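Local coordinates for protein PmoF1 (Methylocystis sp. ATCC 49242, PDB 6P1E) that binds copper through a PCu(A)C domain and probably serves as a copper chaperone in a methane-oxidizing bacterium, at residues 15-20 and 115-120; 43-48 and 104-109; 49-54 and 89-94; 55-60 and 83-88. All coordinates share one frame; numbering follows the deposited sequence.

How the contacts relate
All four contacts are strand pairings of one all-beta domain, yet they differ in depth and direction. Contact 1 is the most buried and the one parallel pairing, and it alone among the four touches the second subunit. Contacts 2 and 4 are partly buried and antiparallel; they meet where Ile-56 CD1 packs on the backbone of Leu-43 to Ala-45. Contact 3 lies at the surface and continues contact 4, since both join strand 51-57 to strand 75-91. Contact 1 ends in a salt bridge, contact 2 is largely aliphatic with a bulge, contact 3 relies on backbone carbonyls, and contact 4 adds an aromatic pair.

Contact 1. Residues 15-20 and 115-120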
# COMPACT_ATOMS: atom_id res chain seq x y z
N PRO B 15 -0.92 0.33 -7.55
CA PRO B 15 -1.27 1.74 -7.48
C PRO B 15 -2.67 1.94 -6.91
O PRO B 15 -3.60 1.22 -7.28
CB PRO B 15 -1.21 2.19 -8.95
CG PRO B 15 -1.49 0.95 -9.72
CD PRO B 15 -0.86 -0.17 -8.94
N TRP B 16 -2.81 2.91 -6.02
CA TRP B 16 -4.10 3.17 -5.40
C TRP B 16 -4.18 4.61 -4.94
O TRP B 16 -3.18 5.32 -4.88
CB TRP B 16 -4.36 2.23 -4.22
CG TRP B 16 -3.45 2.41 -3.03
CD1 TRP B 16 -2.13 2.07 -2.94
CD2 TRP B 16 -3.81 2.94 -1.75
NE1 TRP B 16 -1.64 2.37 -1.69
CE2 TRP B 16 -2.66 2.90 -0.93
CE3 TRP B 16 -5.00 3.45 -1.21
CZ2 TRP B 16 -2.65 3.36 0.38
CZ3 TRP B 16 -4.99 3.90 0.10
CH2 TRP B 16 -3.83 3.85 0.88
N LEU B 17 -5.39 5.06 -4.62
CA LEU B 17 -5.55 6.40 -4.09
C LEU B 17 -6.64 6.45 -3.05
O LEU B 17 -7.57 5.64 -3.05
CB LEU B 17 -5.86 7.38 -5.22
CG LEU B 17 -7.12 7.10 -6.03
CD1 LEU B 17 -8.12 8.24 -5.86
CD2 LEU B 17 -6.76 6.91 -7.49
N ARG B 18 -6.50 7.41 -2.15
CA ARG B 18 -7.51 7.68 -1.15
C ARG B 18 -8.38 8.82 -1.66
O ARG B 18 -7.89 9.93 -1.88
CB ARG B 18 -6.88 8.03 0.19
CG ARG B 18 -7.88 8.22 1.31
CD ARG B 18 -7.28 7.80 2.63
NE ARG B 18 -7.14 6.35 2.73
CZ ARG B 18 -6.20 5.72 3.44
NH1 ARG B 18 -5.29 6.42 4.11
NH2 ARG B 18 -6.17 4.40 3.47
N ALA B 19 -9.66 8.53 -1.87
CA ALA B 19 -10.58 9.49 -2.46
C ALA B 19 -10.71 10.72 -1.57
O ALA B 19 -10.41 10.65 -0.38
CB ALA B 19 -11.94 8.84 -2.67
N PRO B 20 -11.14 11.85 -2.15
CA PRO B 20 -11.32 13.06 -1.36
C PRO B 20 -12.27 12.83 -0.19
O PRO B 20 -13.30 12.17 -0.35
CB PRO B 20 -11.91 14.06 -2.36
CG PRO B 20 -11.47 13.57 -3.69
CD PRO B 20 -11.43 12.08 -3.58
N ILE B 115 -1.89 3.43 -16.24
CA ILE B 115 -2.29 2.54 -15.16
C ILE B 115 -3.75 2.77 -14.80
O ILE B 115 -4.34 3.78 -15.16
CB ILE B 115 -1.42 2.76 -13.90
CG1 ILE B 115 -1.63 4.16 -13.32
CG2 ILE B 115 0.05 2.54 -14.24
CD1 ILE B 115 -0.99 4.37 -11.97
N ASP B 116 -4.31 1.81 -14.08
CA ASP B 116 -5.64 1.94 -13.51
C ASP B 116 -5.49 1.84 -12.00
O ASP B 116 -5.20 0.77 -11.47
CB ASP B 116 -6.58 0.87 -14.05
CG ASP B 116 -8.00 1.03 -13.55
OD1 ASP B 116 -8.41 2.18 -13.26
OD2 ASP B 116 -8.72 0.01 -13.45
N ALA B 117 -5.66 2.97 -11.32
CA ALA B 117 -5.48 3.02 -9.88
C ALA B 117 -6.76 2.62 -9.17
O ALA B 117 -7.85 3.06 -9.54
CB ALA B 117 -5.03 4.40 -9.44
N ALA B 118 -6.63 1.78 -8.16
CA ALA B 118 -7.79 1.35 -7.40
C ALA B 118 -8.13 2.42 -6.35
O ALA B 118 -7.25 3.11 -5.86
CB ALA B 118 -7.51 0.01 -6.78
N ILE B 119 -9.42 2.56 -6.03
CA ILE B 119 -9.87 3.67 -5.19
C ILE B 119 -10.31 3.27 -3.78
O ILE B 119 -11.19 2.43 -3.61
CB ILE B 119 -11.03 4.42 -5.89
CG1 ILE B 119 -10.55 4.98 -7.23
CG2 ILE B 119 -11.57 5.54 -5.00
CD1 ILE B 119 -11.64 5.57 -8.07
N ASP B 120 -9.66 3.87 -2.79
CA ASP B 120 -10.05 3.78 -1.38
C ASP B 120 -10.88 5.01 -0.99
O ASP B 120 -10.34 6.11 -0.95
CB ASP B 120 -8.81 3.70 -0.49
CG ASP B 120 -9.12 3.20 0.92
OD1 ASP B 120 -10.09 2.43 1.08
OD2 ASP B 120 -8.38 3.58 1.85
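A parallel pairing of beta strands 10-18 and 111-120 in the all-beta PCu(A)C domain sets Trp-16 beside Ala-118, Leu-17 beside Ile-119 and Arg-18 beside Asp-120. Four backbone bonds lace the edges together; the shortest, from Ala-19 N to Asp-120 O at 2.7 Å, carries the pairing just past the end of strand 10-18. The tightly packed side is apolar. Leu-17 has CG in the crowded position between N and the carbonyl carbon (chi1 60°), and CD2 rests 3.6 Å from Ala-117 CB. Farther back, Pro-15 and Ile-115 pass alongside with their side chains running opposite ways, CB of the proline 3.7 Å from CD1 of the isoleucine, under the cover of Tyr-5 and Phe-29. The other face, with Trp-16, Arg-18, Ala-118 and Asp-120, is more open, although Phe-32 of the second subunit meets the Trp-16 ring edge-to-face. Here the guanidinium runs alongside the carboxylate, their planes 61° apart, with its CZ in plane at the indole edge. An alanine at Arg-18 would remove both guanidinium donors to Asp-120 OD2 and would probably leave that carboxylate less firmly placed near the subunit interface. The grip is side-on and falls on one oxygen: Asp-120 OD2 lies in the guanidinium plane, 2.9 Å from Arg-18 NH2 and 3.2 Å from Arg-18 NE.

Contact 2. Residues 43-48 and 104-109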
# COMPACT_ATOMS: atom_id res chain seq x y z
N LEU B 43 10.21 9.50 -11.20
CA LEU B 43 8.84 9.85 -11.55
C LEU B 43 8.77 11.37 -11.59
O LEU B 43 8.90 12.03 -10.56
CB LEU B 43 7.84 9.27 -10.54
CG LEU B 43 6.37 9.63 -10.80
CD1 LEU B 43 5.88 9.02 -12.10
CD2 LEU B 43 5.51 9.19 -9.63
N VAL B 44 8.57 11.93 -12.78
CA VAL B 44 8.65 13.38 -12.97
C VAL B 44 7.30 14.04 -13.20
O VAL B 44 7.14 15.23 -12.95
CB VAL B 44 9.58 13.73 -14.15
CG1 VAL B 44 11.00 13.27 -13.86
CG2 VAL B 44 9.07 13.12 -15.45
N ALA B 45 6.32 13.27 -13.66
CA ALA B 45 5.00 13.82 -13.92
C ALA B 45 3.91 12.76 -13.86
O ALA B 45 4.16 11.57 -14.06
CB ALA B 45 4.98 14.51 -15.28
N VAL B 46 2.69 13.22 -13.58
CA VAL B 46 1.51 12.37 -13.58
C VAL B 46 0.40 13.09 -14.32
O VAL B 46 0.14 14.27 -14.06
CB VAL B 46 1.06 12.02 -12.14
CG1 VAL B 46 -0.29 11.30 -12.15
CG2 VAL B 46 2.12 11.19 -11.44
N LYS B 47 -0.23 12.40 -15.26
CA LYS B 47 -1.34 12.96 -16.02
C LYS B 47 -2.63 12.20 -15.69
O LYS B 47 -2.65 10.97 -15.70
CB LYS B 47 -1.04 12.89 -17.52
CG LYS B 47 0.16 13.73 -17.94
CD LYS B 47 0.37 13.71 -19.44
CE LYS B 47 0.88 12.37 -19.93
NZ LYS B 47 1.12 12.36 -21.40
N VAL B 48 -3.69 12.95 -15.41
CA VAL B 48 -4.96 12.37 -15.03
C VAL B 48 -6.10 13.25 -15.53
O VAL B 48 -6.13 14.46 -15.29
CB VAL B 48 -5.06 12.15 -13.50
CG1 VAL B 48 -4.83 13.46 -12.75
CG2 VAL B 48 -6.40 11.52 -13.13
N THR B 104 -1.62 8.37 -16.18
CA THR B 104 -0.38 8.11 -16.90
C THR B 104 0.77 8.58 -16.03
O THR B 104 0.85 9.75 -15.66
CB THR B 104 -0.35 8.83 -18.26
OG1 THR B 104 -1.48 8.44 -19.05
CG2 THR B 104 0.93 8.49 -19.01
N LEU B 105 1.67 7.66 -15.71
CA LEU B 105 2.88 7.99 -14.99
C LEU B 105 3.98 8.24 -16.00
O LEU B 105 4.13 7.49 -16.96
CB LEU B 105 3.28 6.88 -14.02
CG LEU B 105 2.20 6.39 -13.05
CD1 LEU B 105 2.75 5.28 -12.17
CD2 LEU B 105 1.65 7.53 -12.21
N VAL B 106 4.74 9.31 -15.78
CA VAL B 106 5.82 9.68 -16.69
C VAL B 106 7.15 9.58 -15.97
O VAL B 106 7.41 10.30 -15.01
CB VAL B 106 5.63 11.12 -17.23
CG1 VAL B 106 6.69 11.43 -18.29
CG2 VAL B 106 4.23 11.29 -17.82
N PHE B 107 7.98 8.66 -16.44
CA PHE B 107 9.32 8.46 -15.89
C PHE B 107 10.34 9.09 -16.82
O PHE B 107 10.20 9.00 -18.04
CB PHE B 107 9.60 6.97 -15.68
CG PHE B 107 8.67 6.31 -14.70
CD1 PHE B 107 8.93 6.36 -13.34
CD2 PHE B 107 7.54 5.66 -15.14
CE1 PHE B 107 8.08 5.76 -12.44
CE2 PHE B 107 6.68 5.05 -14.24
CZ PHE B 107 6.95 5.10 -12.89
N GLU B 108 11.36 9.72 -16.25
CA GLU B 108 12.35 10.45 -17.05
C GLU B 108 13.01 9.58 -18.12
O GLU B 108 13.18 10.01 -19.26
CB GLU B 108 13.43 11.06 -16.15
CG GLU B 108 14.46 11.89 -16.93
CD GLU B 108 15.50 12.54 -16.05
OE1 GLU B 108 15.83 11.97 -14.98
OE2 GLU B 108 16.00 13.62 -16.42
N LYS B 109 13.39 8.36 -17.74
CA LYS B 109 14.09 7.46 -18.65
C LYS B 109 13.16 6.40 -19.25
O LYS B 109 13.20 6.16 -20.46
CB LYS B 109 15.24 6.76 -17.91
CG LYS B 109 16.24 7.70 -17.25
CD LYS B 109 16.99 8.54 -18.26
CE LYS B 109 18.00 9.46 -17.58
NZ LYS B 109 18.76 10.28 -18.55
O HOH W 1 -4.31 10.05 -18.15
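Lys-47 O is gripped twice: by Thr-104 N at 2.8 Å, in the carbonyl plane, and by a water that donates to it at 3.1 Å. Lys-47 N returns a straight bond to Thr-104 O. Farther along, Val-106 O takes one good bond, from Val-44 N at 3.0 Å and nearly along the C=O axis, and one weak bond from Ala-45 N at 3.4 Å. Val-106 N answers with a bond to Ala-45 O, its donor lying above the carbonyl plane. Two residues of strand 41-47 thus face one of strand 100-107, a classic beta bulge in an antiparallel pair of the PCu(A)C beta domain. On the buried face Leu-43 has CG anti to the backbone N (chi1 178°), which carries CD1 over one face of the Phe-107 ring, 4.2 Å from its centroid and offset toward the rim. That same methyl touches Leu-105 CB at 3.9 Å. Alongside, Val-46 CG2 meets Leu-105 CD2 at 3.8 Å, the two side chains pointing the same way. On the other face Ala-45 CB packs against Val-106 CB, while the Lys-47 chain, bent at chi3 (-72°), lays CE 4.0 Å from Thr-104 CG2 and sends NZ to a salt bridge with Glu-112.

Contact 3. Residues 49-54 and 89-94; sequences EKFGSA and LDAKKH
A classic beta bulge marks this antiparallel pairing at the outer end of strands 51-57 and 75-91, where Gly-52 and Ser-53 both face Leu-89 and the chain turns a corner at the glycine. Leu-89 N bonds to Ser-53 O, and Leu-89 O accepts from Gly-52 N at 2.9 Å. The same N-H also makes a weak hydrogen bond to Asp-90 O. A beta carbon on Gly-52 would lie about 3.0 Å from Asp-90 CB, a clash. Beyond the corner, Lys-92 N donates to Lys-50 O at 2.9 Å, nearly along the C=O axis. The lysine chain then runs back over this backbone, stretched as far as CE, until a bend at chi4 (62°) brings NZ within 3.0 Å of Glu-49 O, approached from above the carbonyl plane. On the inner side, Phe-51 has CG anti to its carbonyl carbon (chi1 -76°). Its CE1 presses on Ala-91 CB at 3.6 Å, while Leu-89 O sits at the ring edge, 3.5 Å from Phe-51 CD1. Leu-88, Leu-95 and Leu-101 also touch the Phe-51 side chain. An alanine at Phe-51 would lose these contacts and would probably loosen the join between the surface corner and the leucines beneath. With main-chain carbonyls taking every hydrogen bond, including the one from the lysine ammonium, the polar side of the contact depends on backbone shape more than on side-chain acceptors.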
# COMPACT_ATOMS: atom_id res chain seq x y z
N GLU B 49 -7.03 12.65 -16.26
CA GLU B 49 -8.09 13.40 -16.91
C GLU B 49 -9.18 13.84 -15.94
O GLU B 49 -9.78 14.91 -16.11
CB GLU B 49 -8.72 12.55 -18.02
CG GLU B 49 -7.75 12.17 -19.12
CD GLU B 49 -8.41 11.35 -20.22
OE1 GLU B 49 -9.65 11.36 -20.30
OE2 GLU B 49 -7.67 10.70 -20.99
N LYS B 50 -9.44 13.03 -14.91
CA LYS B 50 -10.57 13.26 -14.02
C LYS B 50 -10.25 14.26 -12.90
O LYS B 50 -11.13 14.63 -12.13
CB LYS B 50 -11.02 11.94 -13.40
CG LYS B 50 -11.59 10.92 -14.39
CD LYS B 50 -12.67 11.50 -15.29
CE LYS B 50 -13.20 10.43 -16.23
NZ LYS B 50 -14.29 10.92 -17.11
N PHE B 51 -8.99 14.69 -12.83
CA PHE B 51 -8.58 15.73 -11.89
C PHE B 51 -7.98 16.90 -12.66
O PHE B 51 -7.54 16.74 -13.79
CB PHE B 51 -7.57 15.18 -10.88
CG PHE B 51 -8.18 14.32 -9.80
CD1 PHE B 51 -8.43 14.85 -8.54
CD2 PHE B 51 -8.50 13.00 -10.05
CE1 PHE B 51 -8.99 14.06 -7.55
CE2 PHE B 51 -9.07 12.21 -9.05
CZ PHE B 51 -9.31 12.75 -7.81
N GLY B 52 -7.97 18.07 -12.03
CA GLY B 52 -7.44 19.26 -12.67
C GLY B 52 -5.95 19.16 -12.95
O GLY B 52 -5.47 19.56 -14.01
N SER B 53 -5.21 18.65 -11.98
CA SER B 53 -3.76 18.52 -12.08
C SER B 53 -3.25 17.51 -11.06
O SER B 53 -3.97 17.12 -10.14
CB SER B 53 -3.08 19.88 -11.85
OG SER B 53 -3.26 20.32 -10.51
N ALA B 54 -1.99 17.11 -11.24
CA ALA B 54 -1.33 16.20 -10.31
C ALA B 54 0.03 16.77 -9.92
O ALA B 54 0.81 17.17 -10.79
CB ALA B 54 -1.18 14.83 -10.93
N LEU B 89 -5.40 17.08 -7.48
CA LEU B 89 -6.18 18.26 -7.11
C LEU B 89 -7.38 18.47 -8.04
O LEU B 89 -7.33 18.13 -9.22
CB LEU B 89 -5.27 19.49 -7.12
CG LEU B 89 -3.92 19.34 -6.40
CD1 LEU B 89 -3.08 20.59 -6.57
CD2 LEU B 89 -4.16 19.04 -4.93
N ASP B 90 -8.46 19.02 -7.48
CA ASP B 90 -9.63 19.43 -8.26
C ASP B 90 -10.32 18.30 -9.03
O ASP B 90 -10.38 18.32 -10.26
CB ASP B 90 -9.24 20.53 -9.25
CG ASP B 90 -8.63 21.74 -8.56
OD1 ASP B 90 -9.09 22.10 -7.46
OD2 ASP B 90 -7.68 22.32 -9.13
N ALA B 91 -10.82 17.31 -8.29
CA ALA B 91 -11.70 16.29 -8.85
C ALA B 91 -12.84 16.90 -9.68
O ALA B 91 -13.47 17.86 -9.25
CB ALA B 91 -12.28 15.42 -7.74
N LYS B 92 -13.09 16.33 -10.86
CA LYS B 92 -14.15 16.80 -11.74
C LYS B 92 -15.50 16.23 -11.31
O LYS B 92 -16.55 16.81 -11.60
CB LYS B 92 -13.85 16.43 -13.19
CG LYS B 92 -12.63 17.14 -13.77
CD LYS B 92 -12.33 16.69 -15.18
CE LYS B 92 -11.42 17.67 -15.90
NZ LYS B 92 -10.09 17.80 -15.25
N LYS B 93 -15.45 15.09 -10.62
CA LYS B 93 -16.65 14.42 -10.11
C LYS B 93 -16.38 13.65 -8.82
O LYS B 93 -15.24 13.39 -8.47
CB LYS B 93 -17.20 13.45 -11.14
CG LYS B 93 -18.19 14.00 -12.12
CD LYS B 93 -18.45 12.95 -13.16
CE LYS B 93 -19.51 13.36 -14.13
NZ LYS B 93 -19.96 12.14 -14.82
N HIS B 94 -17.47 13.31 -8.14
CA HIS B 94 -17.38 12.54 -6.90
C HIS B 94 -16.87 11.12 -7.17
O HIS B 94 -17.39 10.43 -8.05
CB HIS B 94 -18.75 12.48 -6.22
CG HIS B 94 -18.72 11.82 -4.88
ND1 HIS B 94 -18.98 10.48 -4.70
CD2 HIS B 94 -18.46 12.33 -3.65
CE1 HIS B 94 -18.88 10.19 -3.41
NE2 HIS B 94 -18.56 11.29 -2.76

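Contact 4. Residues 55-60 and 83-88; sequences VIHGDA and GAYVAL
Backbone hydrogen bonds come in two reciprocal pairs. Val-55 and Ala-87 exchange bonds whose donors lie in the carbonyl planes, the shorter being Ala-87 N to Val-55 O at 2.8 Å. His-57 N meets Tyr-85 O nearly along the C=O axis, whereas Tyr-85 N returns to His-57 O from above the carbonyl plane at 3.1 Å. The side chains of these four residues share one face of the sheet, and there the two aromatic rings meet. Tyr-85 holds CG in the crowded position between N and the carbonyl carbon (chi1 75°), and its ring runs alongside that of His-57, pointing the same way. The planes are 26° apart but slid so far that the rings barely overlap, with centroids 5.1 Å apart; the imidazole reaches the phenol mainly through CD2, 3.6 Å from Tyr-85 OH. Ala-87 CB touches the edge of the imidazole in its plane, 3.8 Å from His-57 CD2, and a hydrogen bond from ND1 to Leu-65 O helps fix the ring's rotation. Apolar packing is lighter: Ile-56 CG1 lies 4.3 Å from Val-86 CG2 on the buried face, and Ala-84 CB rests near Gly-58 CA. Alternating hydrogen-bonded and non-hydrogen-bonded pairs are the hallmark of a regular antiparallel ladder, here joining strands 51-57 and 75-91 of the PCu(A)C beta domain.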
# COMPACT_ATOMS: atom_id res chain seq x y z
N VAL B 55 0.31 16.80 -8.62
CA VAL B 55 1.55 17.35 -8.10
C VAL B 55 2.31 16.28 -7.32
O VAL B 55 1.78 15.71 -6.36
CB VAL B 55 1.30 18.57 -7.19
CG1 VAL B 55 2.60 19.07 -6.57
CG2 VAL B 55 0.63 19.68 -7.98
N ILE B 56 3.53 16.00 -7.74
CA ILE B 56 4.34 14.98 -7.09
C ILE B 56 5.04 15.57 -5.87
O ILE B 56 5.66 16.62 -5.94
CB ILE B 56 5.39 14.39 -8.06
CG1 ILE B 56 4.71 13.96 -9.36
CG2 ILE B 56 6.10 13.21 -7.40
CD1 ILE B 56 5.66 13.46 -10.42
N HIS B 57 4.94 14.85 -4.76
CA HIS B 57 5.59 15.23 -3.52
C HIS B 57 6.51 14.08 -3.13
O HIS B 57 6.17 13.26 -2.29
CB HIS B 57 4.56 15.50 -2.42
CG HIS B 57 3.69 16.69 -2.69
ND1 HIS B 57 4.15 17.99 -2.61
CD2 HIS B 57 2.39 16.78 -3.05
CE1 HIS B 57 3.16 18.82 -2.90
NE2 HIS B 57 2.08 18.11 -3.18
N GLY B 58 7.69 14.04 -3.75
CA GLY B 58 8.54 12.87 -3.69
C GLY B 58 9.64 12.94 -2.66
O GLY B 58 10.43 12.00 -2.53
N ASP B 59 9.69 14.04 -1.92
CA ASP B 59 10.66 14.21 -0.84
C ASP B 59 9.95 13.96 0.49
O ASP B 59 9.21 14.81 0.97
CB ASP B 59 11.29 15.60 -0.87
CG ASP B 59 12.38 15.79 0.18
OD1 ASP B 59 12.63 14.85 0.97
OD2 ASP B 59 12.98 16.88 0.22
N ALA B 60 10.17 12.77 1.06
CA ALA B 60 9.47 12.37 2.27
C ALA B 60 9.79 13.27 3.46
O ALA B 60 8.97 13.43 4.37
CB ALA B 60 9.82 10.92 2.61
N GLY B 83 3.97 9.66 3.91
CA GLY B 83 5.24 9.75 3.21
C GLY B 83 5.06 10.34 1.83
O GLY B 83 4.08 11.05 1.58
N ALA B 84 6.01 10.07 0.94
CA ALA B 84 5.94 10.55 -0.44
C ALA B 84 4.65 10.09 -1.11
O ALA B 84 4.14 9.00 -0.83
CB ALA B 84 7.15 10.08 -1.23
N TYR B 85 4.10 10.93 -1.97
CA TYR B 85 2.83 10.64 -2.62
C TYR B 85 2.62 11.63 -3.76
O TYR B 85 3.39 12.57 -3.93
CB TYR B 85 1.67 10.73 -1.62
CG TYR B 85 1.29 12.14 -1.25
CD1 TYR B 85 0.11 12.71 -1.72
CD2 TYR B 85 2.11 12.92 -0.45
CE1 TYR B 85 -0.25 14.00 -1.38
CE2 TYR B 85 1.77 14.21 -0.11
CZ TYR B 85 0.59 14.75 -0.58
OH TYR B 85 0.24 16.04 -0.24
N VAL B 86 1.57 11.39 -4.55
CA VAL B 86 1.16 12.34 -5.58
C VAL B 86 -0.18 12.93 -5.19
O VAL B 86 -1.15 12.20 -4.95
CB VAL B 86 1.07 11.66 -6.96
CG1 VAL B 86 0.65 12.67 -8.03
CG2 VAL B 86 2.39 11.02 -7.33
N ALA B 87 -0.24 14.26 -5.13
CA ALA B 87 -1.48 14.95 -4.84
C ALA B 87 -2.30 15.11 -6.11
O ALA B 87 -1.79 15.59 -7.12
CB ALA B 87 -1.21 16.31 -4.21
N LEU B 88 -3.55 14.68 -6.06
CA LEU B 88 -4.49 14.84 -7.16
C LEU B 88 -5.48 15.95 -6.79
O LEU B 88 -6.29 15.77 -5.88
CB LEU B 88 -5.22 13.53 -7.46
CG LEU B 88 -4.34 12.32 -7.74
CD1 LEU B 88 -5.20 11.10 -8.06
CD2 LEU B 88 -3.37 12.59 -8.88